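Local coordinates for alpha-/beta-galactoside alpha-2,3-sialyltransferase (Photobacterium phosphoreum, PDB 2ZWI), which probably transfers sialic acid from a CMP-linked donor to galactosides through an alpha-2,3 linkage, using a GT-B-type fold that binds CMP, at residues Asn154-Glu157 with Asn158-Phe162; Glu116-Arg119 with Leu120-Ser124. One frame throughout, in Å; residues are numbered along the deposited sequence.

Contact 1: Asn154-Glu157 with Asn158-Phe162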
ATOM      1  N   ASN A 154      -3.820   4.559 -16.544  1.00 17.94           N
ATOM      2  CA  ASN A 154      -3.236   4.792 -15.224  1.00 16.99           C
ATOM      3  C   ASN A 154      -1.717   5.064 -15.247  1.00 16.27           C
ATOM      4  O   ASN A 154      -0.940   4.497 -14.477  1.00 16.10           O
ATOM      5  CB  ASN A 154      -3.660   3.720 -14.213  1.00 16.70           C
ATOM      6  CG  ASN A 154      -3.109   2.347 -14.527  1.00 16.85           C
ATOM      7  OD1 ASN A 154      -2.532   2.105 -15.587  1.00 16.42           O
ATOM      8  ND2 ASN A 154      -3.263   1.442 -13.581  1.00 17.11           N
ATOM      9  N   SER A 155      -1.310   5.941 -16.153  1.00 15.60           N
ATOM     10  CA  SER A 155       0.072   6.384 -16.242  1.00 15.01           C
ATOM     11  C   SER A 155       0.377   7.296 -15.046  1.00 14.30           C
ATOM     12  O   SER A 155      -0.540   7.798 -14.395  1.00 13.55           O
ATOM     13  CB  SER A 155       0.270   7.146 -17.550  1.00 15.08           C
ATOM     14  OG  SER A 155      -0.587   8.275 -17.569  1.00 15.38           O
ATOM     15  N   ILE A 156       1.661   7.501 -14.763  1.00 13.66           N
ATOM     16  CA  ILE A 156       2.092   8.351 -13.646  1.00 13.22           C
ATOM     17  C   ILE A 156       1.487   9.752 -13.678  1.00 12.90           C
ATOM     18  O   ILE A 156       0.934  10.225 -12.672  1.00 12.01           O
ATOM     19  CB  ILE A 156       3.643   8.434 -13.557  1.00 13.83           C
ATOM     20  CG1 ILE A 156       4.182   7.263 -12.745  1.00 13.93           C
ATOM     21  CG2 ILE A 156       4.109   9.782 -12.946  1.00 13.94           C
ATOM     22  CD1 ILE A 156       3.422   6.970 -11.422  1.00 15.58           C
ATOM     23  N   GLU A 157       1.571  10.401 -14.838  1.00 12.47           N
ATOM     24  CA  GLU A 157       1.070  11.767 -14.989  1.00 12.32           C
ATOM     25  C   GLU A 157      -0.443  11.891 -14.720  1.00 11.96           C
ATOM     26  O   GLU A 157      -0.913  12.933 -14.249  1.00 12.12           O
ATOM     27  CB  GLU A 157       1.467  12.347 -16.358  1.00 12.60           C
ATOM     28  CG  GLU A 157       0.848  11.656 -17.598  1.00 11.96           C
ATOM     29  CD  GLU A 157       1.667  10.493 -18.144  1.00 14.46           C
ATOM     30  OE1 GLU A 157       2.524   9.920 -17.424  1.00 15.39           O
ATOM     31  OE2 GLU A 157       1.442  10.135 -19.312  1.00 13.92           O
ATOM     32  N   ASN A 158      -1.190  10.824 -15.007  1.00 11.45           N
ATOM     33  CA  ASN A 158      -2.644  10.797 -14.806  1.00 11.34           C
ATOM     34  C   ASN A 158      -3.043  10.507 -13.376  1.00 10.91           C
ATOM     35  O   ASN A 158      -3.797  11.274 -12.772  1.00 11.18           O
ATOM     36  CB  ASN A 158      -3.306   9.774 -15.746  1.00 11.49           C
ATOM     37  CG  ASN A 158      -3.353  10.255 -17.189  1.00 12.62           C
ATOM     38  OD1 ASN A 158      -3.029  11.400 -17.479  1.00 12.58           O
ATOM     39  ND2 ASN A 158      -3.771   9.379 -18.095  1.00 13.50           N
ATOM     40  N   ILE A 159      -2.533   9.403 -12.834  1.00  9.96           N
ATOM     41  CA  ILE A 159      -2.879   8.996 -11.466  1.00  9.64           C
ATOM     42  C   ILE A 159      -2.407  10.015 -10.424  1.00  9.27           C
ATOM     43  O   ILE A 159      -3.098  10.232  -9.439  1.00  8.60           O
ATOM     44  CB  ILE A 159      -2.443   7.542 -11.139  1.00  9.40           C
ATOM     45  CG1 ILE A 159      -0.914   7.407 -11.051  1.00  9.62           C
ATOM     46  CG2 ILE A 159      -3.017   6.579 -12.180  1.00 10.06           C
ATOM     47  CD1 ILE A 159      -0.432   6.000 -10.706  1.00  8.94           C
ATOM     48  N   TYR A 160      -1.267  10.667 -10.667  1.00  9.40           N
ATOM     49  CA  TYR A 160      -0.824  11.755  -9.787  1.00 10.11           C
ATOM     50  C   TYR A 160      -1.257  13.161 -10.248  1.00 10.32           C
ATOM     51  O   TYR A 160      -0.719  14.176  -9.773  1.00 10.33           O
ATOM     52  CB  TYR A 160       0.695  11.687  -9.532  1.00 10.15           C
ATOM     53  CG  TYR A 160       1.122  10.548  -8.621  1.00 10.31           C
ATOM     54  CD1 TYR A 160       0.805  10.562  -7.261  1.00 11.13           C
ATOM     55  CD2 TYR A 160       1.852   9.467  -9.114  1.00  9.57           C
ATOM     56  CE1 TYR A 160       1.192   9.515  -6.410  1.00 10.99           C
ATOM     57  CE2 TYR A 160       2.262   8.425  -8.273  1.00 10.19           C
ATOM     58  CZ  TYR A 160       1.924   8.456  -6.918  1.00 10.89           C
ATOM     59  OH  TYR A 160       2.311   7.430  -6.080  1.00 11.48           O
ATOM     60  N   GLY A 161      -2.244  13.231 -11.147  1.00 10.60           N
ATOM     61  CA  GLY A 161      -2.593  14.502 -11.777  1.00 10.35           C
ATOM     62  C   GLY A 161      -3.946  15.093 -11.418  1.00 10.83           C
ATOM     63  O   GLY A 161      -4.370  16.076 -12.037  1.00 10.72           O
ATOM     64  N   PHE A 162      -4.614  14.519 -10.416  1.00 10.50           N
ATOM     65  CA  PHE A 162      -5.990  14.915 -10.062  1.00 10.91           C
ATOM     66  C   PHE A 162      -6.096  16.242  -9.307  1.00 11.20           C
ATOM     67  O   PHE A 162      -7.159  16.876  -9.335  1.00 10.98           O
ATOM     68  CB  PHE A 162      -6.688  13.822  -9.237  1.00 10.16           C
ATOM     69  CG  PHE A 162      -7.182  12.652 -10.045  1.00 10.75           C
ATOM     70  CD1 PHE A 162      -8.542  12.488 -10.290  1.00 10.85           C
ATOM     71  CD2 PHE A 162      -6.285  11.695 -10.539  1.00 11.25           C
ATOM     72  CE1 PHE A 162      -9.014  11.402 -11.034  1.00 11.43           C
ATOM     73  CE2 PHE A 162      -6.740  10.601 -11.279  1.00 12.35           C
ATOM     74  CZ  PHE A 162      -8.104  10.450 -11.529  1.00 11.31           C
TER
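The Tyr160 ring meets Ile156 at its edge: Ile156 CD1 lies in the ring plane, 3.7 Å from Tyr160 CE2, and the two side chains run side by side in the same direction. The same methyl also reaches Ile159, three residues on, with Ile156 CD1 4.0 Å from Ile159 CD1. Beyond this pair, the Tyr160 ring meets that of Tyr170 at about 55° between planes, and Tyr160 OH is hydrogen-bonded to Asp111 OD1. The Asn158 amide comes near Ser155 OG without bonding to it; its ND2 turns to Asp153 O and its OD1 to Asn141 ND2.

Ser155 is the N-cap of the short helix 156-159. Its O takes a nearly straight bond from Ile159 N (3.0 Å, 176° at the hydrogen) and a weak one from Asn158 N. Tyr160 N closes the turn on Ile156 O at 3.0 Å. A chi1 of 69° leaves Ile159 CG2 anti to the carbonyl carbon, beside the backbone N, where it packs 3.6 Å from Asn154 CB.

The turn is wedged between helices: Ile156 and Glu157 touch helix 114-125, Glu157 and Asn158 helix 128-147, and Ile159 helix 86-98, while Tyr170 belongs to strand 168-172.

Contact 2: Glu116-Arg119 with Leu120-Ser124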
ATOM      1  N   GLU A 116       3.429   1.938  -8.052  1.00 12.69           N
ATOM      2  CA  GLU A 116       3.572   3.391  -8.219  1.00 12.95           C
ATOM      3  C   GLU A 116       5.042   3.808  -8.282  1.00 12.50           C
ATOM      4  O   GLU A 116       5.400   4.701  -9.045  1.00 12.47           O
ATOM      5  CB  GLU A 116       2.864   4.176  -7.108  1.00 13.54           C
ATOM      6  CG  GLU A 116       1.354   4.266  -7.251  1.00 15.17           C
ATOM      7  CD  GLU A 116       0.629   3.084  -6.611  1.00 17.42           C
ATOM      8  OE1 GLU A 116      -0.542   3.251  -6.182  1.00 16.93           O
ATOM      9  OE2 GLU A 116       1.230   1.992  -6.525  1.00 18.95           O
ATOM     10  N   TYR A 117       5.883   3.136  -7.493  1.00 12.28           N
ATOM     11  CA  TYR A 117       7.305   3.489  -7.367  1.00 12.35           C
ATOM     12  C   TYR A 117       8.142   2.991  -8.538  1.00 12.41           C
ATOM     13  O   TYR A 117       9.088   3.665  -8.966  1.00 12.73           O
ATOM     14  CB  TYR A 117       7.843   3.094  -5.969  1.00 11.93           C
ATOM     15  CG  TYR A 117       7.178   3.989  -4.951  1.00 12.86           C
ATOM     16  CD1 TYR A 117       5.945   3.646  -4.389  1.00 12.79           C
ATOM     17  CD2 TYR A 117       7.722   5.236  -4.633  1.00 12.59           C
ATOM     18  CE1 TYR A 117       5.295   4.505  -3.506  1.00 13.45           C
ATOM     19  CE2 TYR A 117       7.082   6.094  -3.739  1.00 13.25           C
ATOM     20  CZ  TYR A 117       5.869   5.725  -3.194  1.00 12.56           C
ATOM     21  OH  TYR A 117       5.237   6.581  -2.330  1.00 13.71           O
ATOM     22  N   VAL A 118       7.764   1.837  -9.083  1.00 12.53           N
ATOM     23  CA  VAL A 118       8.320   1.358 -10.360  1.00 12.51           C
ATOM     24  C   VAL A 118       7.968   2.341 -11.494  1.00 12.78           C
ATOM     25  O   VAL A 118       8.830   2.732 -12.291  1.00 12.30           O
ATOM     26  CB  VAL A 118       7.869  -0.101 -10.668  1.00 12.47           C
ATOM     27  CG1 VAL A 118       8.237  -0.515 -12.097  1.00 13.61           C
ATOM     28  CG2 VAL A 118       8.524  -1.071  -9.672  1.00 11.54           C
ATOM     29  N   ARG A 119       6.707   2.775 -11.528  1.00 12.77           N
ATOM     30  CA  ARG A 119       6.261   3.743 -12.513  1.00 12.89           C
ATOM     31  C   ARG A 119       6.935   5.116 -12.359  1.00 12.67           C
ATOM     32  O   ARG A 119       7.324   5.734 -13.362  1.00 12.30           O
ATOM     33  CB  ARG A 119       4.735   3.820 -12.514  1.00 13.25           C
ATOM     34  CG  ARG A 119       4.124   2.548 -13.083  1.00 15.01           C
ATOM     35  CD  ARG A 119       2.616   2.499 -12.992  1.00 17.53           C
ATOM     36  NE  ARG A 119       2.115   1.207 -13.482  1.00 18.70           N
ATOM     37  CZ  ARG A 119       1.037   1.069 -14.243  1.00 20.92           C
ATOM     38  NH1 ARG A 119       0.353   2.137 -14.630  1.00 22.60           N
ATOM     39  NH2 ARG A 119       0.649  -0.129 -14.637  1.00 21.62           N
ATOM     40  N   LEU A 120       7.108   5.574 -11.117  1.00 12.50           N
ATOM     41  CA  LEU A 120       7.842   6.824 -10.849  1.00 12.58           C
ATOM     42  C   LEU A 120       9.305   6.771 -11.315  1.00 12.73           C
ATOM     43  O   LEU A 120       9.818   7.735 -11.900  1.00 12.88           O
ATOM     44  CB  LEU A 120       7.765   7.193  -9.367  1.00 12.78           C
ATOM     45  CG  LEU A 120       6.392   7.685  -8.888  1.00 12.52           C
ATOM     46  CD1 LEU A 120       6.333   7.778  -7.367  1.00 13.81           C
ATOM     47  CD2 LEU A 120       6.091   9.021  -9.524  1.00 12.42           C
ATOM     48  N   TYR A 121       9.973   5.648 -11.056  1.00 12.69           N
ATOM     49  CA  TYR A 121      11.339   5.472 -11.530  1.00 12.76           C
ATOM     50  C   TYR A 121      11.403   5.556 -13.056  1.00 12.44           C
ATOM     51  O   TYR A 121      12.224   6.286 -13.611  1.00 11.93           O
ATOM     52  CB  TYR A 121      11.947   4.152 -11.052  1.00 13.32           C
ATOM     53  CG  TYR A 121      13.385   4.016 -11.490  1.00 13.66           C
ATOM     54  CD1 TYR A 121      14.407   4.596 -10.742  1.00 14.25           C
ATOM     55  CD2 TYR A 121      13.721   3.352 -12.667  1.00 14.72           C
ATOM     56  CE1 TYR A 121      15.725   4.513 -11.141  1.00 15.17           C
ATOM     57  CE2 TYR A 121      15.069   3.249 -13.079  1.00 14.05           C
ATOM     58  CZ  TYR A 121      16.054   3.836 -12.300  1.00 14.70           C
ATOM     59  OH  TYR A 121      17.382   3.764 -12.668  1.00 15.67           O
ATOM     60  N   ASP A 122      10.523   4.816 -13.719  1.00 12.61           N
ATOM     61  CA  ASP A 122      10.471   4.788 -15.175  1.00 13.27           C
ATOM     62  C   ASP A 122      10.223   6.190 -15.739  1.00 12.86           C
ATOM     63  O   ASP A 122      10.921   6.637 -16.646  1.00 12.79           O
ATOM     64  CB  ASP A 122       9.409   3.795 -15.659  1.00 13.52           C
ATOM     65  CG  ASP A 122       9.857   2.329 -15.528  1.00 16.46           C
ATOM     66  OD1 ASP A 122      11.071   2.057 -15.532  1.00 18.87           O
ATOM     67  OD2 ASP A 122       8.978   1.441 -15.440  1.00 19.83           O
ATOM     68  N   PHE A 123       9.250   6.885 -15.165  1.00 12.77           N
ATOM     69  CA  PHE A 123       8.914   8.246 -15.555  1.00 12.68           C
ATOM     70  C   PHE A 123      10.104   9.195 -15.381  1.00 13.03           C
ATOM     71  O   PHE A 123      10.309  10.083 -16.211  1.00 12.93           O
ATOM     72  CB  PHE A 123       7.700   8.723 -14.755  1.00 12.11           C
ATOM     73  CG  PHE A 123       7.187  10.076 -15.157  1.00 12.16           C
ATOM     74  CD1 PHE A 123       6.222  10.202 -16.159  1.00 11.09           C
ATOM     75  CD2 PHE A 123       7.642  11.226 -14.508  1.00 11.08           C
ATOM     76  CE1 PHE A 123       5.742  11.468 -16.531  1.00 10.73           C
ATOM     77  CE2 PHE A 123       7.163  12.482 -14.868  1.00 11.28           C
ATOM     78  CZ  PHE A 123       6.217  12.604 -15.886  1.00 10.31           C
ATOM     79  N   SER A 124      10.876   9.003 -14.308  1.00 13.24           N
ATOM     80  CA  SER A 124      12.057   9.827 -14.020  1.00 13.66           C
ATOM     81  C   SER A 124      13.184   9.638 -15.037  1.00 14.57           C
ATOM     82  O   SER A 124      14.064  10.488 -15.133  1.00 14.82           O
ATOM     83  CB  SER A 124      12.603   9.556 -12.609  1.00 13.01           C
ATOM     84  OG  SER A 124      13.438   8.417 -12.589  1.00 12.20           O
TER
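Leu120 packs tightly over the turn that precedes it: its CG stands 3.1 Å from Glu116 O, the same oxygen that accepts the hydrogen bond from Leu120 N (2.8 Å). The torsion chi1 of -72° places Leu120 CG beside its own backbone N, which brings the branch back over that carbonyl. Leu120 CD1 then reaches Tyr117 CD2 at 4.0 Å, approaching the ring obliquely as the two side chains run alongside each other.

Three further i to i+4 bonds continue the helix, from Tyr121 N to Tyr117 O, Asp122 N to Val118 O and Phe123 N to Arg119 O. Their donors stand 21° to 34° out of the carbonyl planes. Near the end of the helix, Ser124 OG donates to Tyr121 O at 2.7 Å, giving that carbonyl a side-chain partner.

The looser side carries Val118 and Asp122, again side by side. Val118 CG1 is 3.9 Å from Asp122 OD2, a plain van der Waals contact; OD2 also lies 3.4 Å from Val118 O, but both are acceptors, so neither approach is a polar bond, and the aspartate is exposed. Arg119 starts out away from Leu120-Ser124, although its CB still lies 3.3 Å from Leu120 N; its chain is extended from CG to NE, and NH1 has its polar partner in Asn154.

Among the buried side chains, Glu116 bonds Asp112 N through OE1, and Tyr117 OH bonds Asp111 OD2 and Arg174 N. Helix 114-125 follows strand 104-110 of the seven-stranded parallel sheet. Leu120 and Phe123 pack on helix 156-159, Phe123 also meets helix 128-147, and Tyr121 and Asp122 lean on helix 350-357.

Overall arrangement
Both contacts are local, each within one continuous stretch, mostly buried, with centres 11 Å apart. Contact 2 is regular helix with successive backbone bonds, includes one exposed residue, Asp122, and sends several polar ends to neighbouring residues; contact 1 is a brief capped turn around an apolar Ile156, Ile159 and Tyr160 cluster, with no fully exposed residue among those that touch. They meet directly: Asn154 OD1 and Arg119 NH1 are 3.0 Å apart, a probable hydrogen bond, while Ile156 CG1 packs on Arg119 CB at 3.5 Å and Tyr160 OH on Glu116 CB at 3.5 Å. The two carboxylate oxygens of Asp111 serve one tyrosine from each contact. The bound CMP is nearer to contact 2, about 9 Å from the Val118 side chain against 14 Å from Tyr160.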